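Local coordinates for uncharacterized protein (Danio rerio, PDB 5HBA) that probably serves in innate immunity as the globular recognition domain of a complement C1q A subunit, which assembles as a trimer, at residues G40-K45 and Y50-H55. Sequence-based numbering, arbitrary orientation.
Sequences GYFTCK and YYFVFH
F42 reaches across from the strand 41-43 and meets both Y50 and F52 of the strand 48-59. With CG turned away from the backbone N (chi1 169°), the ring swings inward, between the two sheets. Followed outward, CB just grazes F52 CE1, and CG lies 3.9 Å from that same carbon. The CD2 side of the ring lies beneath the edge of F52, F42 CD2 coming to 3.7 Å from F52 CZ. F42 CE2 is shared, close to F52 CZ and at the limit of touching Y50 CE2, while the tip, F42 CZ, belongs to Y50 and closes to 3.5 Å from Y50 CE2. F52 thus turns its edge toward a face of F42 in a T-shaped pair, planes at 73°, and F42 turns its own edge toward the face of Y50 in an offset version of the same geometry. Such an aromatic cluster suits the interior of a C1q domain, a jelly-roll beta sandwich of the C1q/TNF clan: 41-43 and 48-59 belong to opposing sheets, and the three rings occupy part of the space between them, with L98 touching all three and F6 meeting the F42 ring. The CA atoms of F42 and F52 stand 10.0 Å apart, a span that two phenylalanine rings can bridge. A leucine at F42 would probably leave the F52 edge without a ring face to meet and the Y50 face without the ring edge that points at it, opening a local gap. C44 suits its place because its small, polarisable SG can sit obliquely beside the tyrosine ring, 3.8 Å from Y50 OH. Tyrosine suits position 50 because its hydroxyl reaches past the apolar cluster: Y50 OH hydrogen-bonds V46 O and accepts from a water, 2.6 Å away, that in turn accepts from K45 N.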
# COMPACT_ATOMS: atom_id res chain seq x y z
N GLY A 40 -16.50 -7.10 10.18
CA GLY A 40 -15.54 -6.20 9.54
C GLY A 40 -14.46 -5.66 10.46
O GLY A 40 -13.67 -4.80 10.04
N TYR A 41 -14.41 -6.14 11.70
CA TYR A 41 -13.44 -5.61 12.67
C TYR A 41 -12.22 -6.50 12.88
O TYR A 41 -12.35 -7.70 13.12
CB TYR A 41 -14.05 -5.39 14.06
CG TYR A 41 -15.14 -4.34 14.17
CD1 TYR A 41 -14.87 -3.00 13.94
CD2 TYR A 41 -16.42 -4.70 14.57
CE1 TYR A 41 -15.86 -2.04 14.05
CE2 TYR A 41 -17.42 -3.75 14.69
CZ TYR A 41 -17.13 -2.43 14.43
OH TYR A 41 -18.12 -1.48 14.55
N PHE A 42 -11.04 -5.89 12.83
CA PHE A 42 -9.87 -6.46 13.49
C PHE A 42 -9.98 -6.04 14.95
O PHE A 42 -10.18 -4.86 15.23
CB PHE A 42 -8.57 -5.89 12.91
CG PHE A 42 -7.35 -6.24 13.71
CD1 PHE A 42 -6.67 -7.43 13.49
CD2 PHE A 42 -6.87 -5.37 14.68
CE1 PHE A 42 -5.54 -7.75 14.22
CE2 PHE A 42 -5.74 -5.69 15.43
CZ PHE A 42 -5.08 -6.88 15.20
N THR A 43 -9.86 -7.00 15.86
CA THR A 43 -9.83 -6.70 17.29
C THR A 43 -8.49 -7.13 17.88
O THR A 43 -8.14 -8.30 17.84
CB THR A 43 -10.96 -7.42 18.06
OG1 THR A 43 -12.24 -6.98 17.57
CG2 THR A 43 -10.86 -7.13 19.56
N CYS A 44 -7.76 -6.17 18.42
CA CYS A 44 -6.45 -6.42 19.00
C CYS A 44 -6.51 -7.35 20.22
O CYS A 44 -7.21 -7.07 21.20
CB CYS A 44 -5.81 -5.08 19.40
SG CYS A 44 -4.14 -5.20 20.08
N LYS A 45 -5.77 -8.46 20.15
CA LYS A 45 -5.54 -9.33 21.30
C LYS A 45 -4.15 -9.07 21.86
O LYS A 45 -3.93 -9.10 23.07
CB LYS A 45 -5.66 -10.81 20.93
CG LYS A 45 -7.06 -11.31 20.62
CD LYS A 45 -7.03 -12.83 20.45
CE LYS A 45 -8.01 -13.31 19.41
NZ LYS A 45 -7.58 -14.62 18.86
N TYR A 50 1.09 -1.82 14.88
CA TYR A 50 0.61 -2.62 13.77
C TYR A 50 0.71 -1.88 12.45
O TYR A 50 0.68 -0.65 12.43
CB TYR A 50 -0.87 -2.97 14.00
CG TYR A 50 -1.11 -4.06 15.01
CD1 TYR A 50 -1.08 -3.79 16.37
CD2 TYR A 50 -1.40 -5.36 14.59
CE1 TYR A 50 -1.32 -4.80 17.30
CE2 TYR A 50 -1.63 -6.36 15.50
CZ TYR A 50 -1.59 -6.08 16.86
OH TYR A 50 -1.83 -7.10 17.75
N TYR A 51 0.79 -2.62 11.34
CA TYR A 51 0.59 -2.02 10.03
C TYR A 51 -0.74 -2.49 9.43
O TYR A 51 -1.06 -3.68 9.45
CB TYR A 51 1.75 -2.36 9.08
CG TYR A 51 1.56 -1.78 7.69
CD1 TYR A 51 1.57 -0.41 7.49
CD2 TYR A 51 1.36 -2.61 6.59
CE1 TYR A 51 1.39 0.13 6.24
CE2 TYR A 51 1.19 -2.08 5.33
CZ TYR A 51 1.21 -0.71 5.16
OH TYR A 51 1.03 -0.19 3.91
N PHE A 52 -1.51 -1.54 8.90
CA PHE A 52 -2.77 -1.85 8.21
C PHE A 52 -2.75 -1.22 6.82
O PHE A 52 -2.23 -0.12 6.63
CB PHE A 52 -3.96 -1.28 8.99
CG PHE A 52 -4.19 -1.93 10.32
CD1 PHE A 52 -5.01 -3.05 10.42
CD2 PHE A 52 -3.63 -1.41 11.48
CE1 PHE A 52 -5.24 -3.66 11.67
CE2 PHE A 52 -3.85 -2.00 12.71
CZ PHE A 52 -4.65 -3.13 12.80
N VAL A 53 -3.33 -1.92 5.84
CA VAL A 53 -3.42 -1.39 4.48
C VAL A 53 -4.62 -2.02 3.79
O VAL A 53 -4.94 -3.20 4.02
CB VAL A 53 -2.11 -1.63 3.68
CG1 VAL A 53 -1.92 -3.11 3.34
CG2 VAL A 53 -2.09 -0.80 2.39
N PHE A 54 -5.31 -1.24 2.97
CA PHE A 54 -6.41 -1.77 2.17
C PHE A 54 -6.27 -1.39 0.70
O PHE A 54 -5.60 -0.40 0.36
CB PHE A 54 -7.76 -1.30 2.72
CG PHE A 54 -7.99 0.17 2.57
CD1 PHE A 54 -8.54 0.69 1.40
CD2 PHE A 54 -7.64 1.04 3.59
CE1 PHE A 54 -8.73 2.04 1.25
CE2 PHE A 54 -7.83 2.42 3.44
CZ PHE A 54 -8.38 2.91 2.27
N HIS A 55 -6.91 -2.16 -0.17
CA HIS A 55 -6.97 -1.86 -1.60
C HIS A 55 -8.40 -2.14 -2.05
O HIS A 55 -8.89 -3.27 -1.91
CB HIS A 55 -6.01 -2.74 -2.42
CG HIS A 55 -4.63 -2.83 -1.86
ND1 HIS A 55 -3.68 -1.85 -2.01
CD2 HIS A 55 -4.02 -3.83 -1.16
CE1 HIS A 55 -2.57 -2.21 -1.42
NE2 HIS A 55 -2.74 -3.40 -0.89
O HOH W 1 -3.74 -8.85 18.17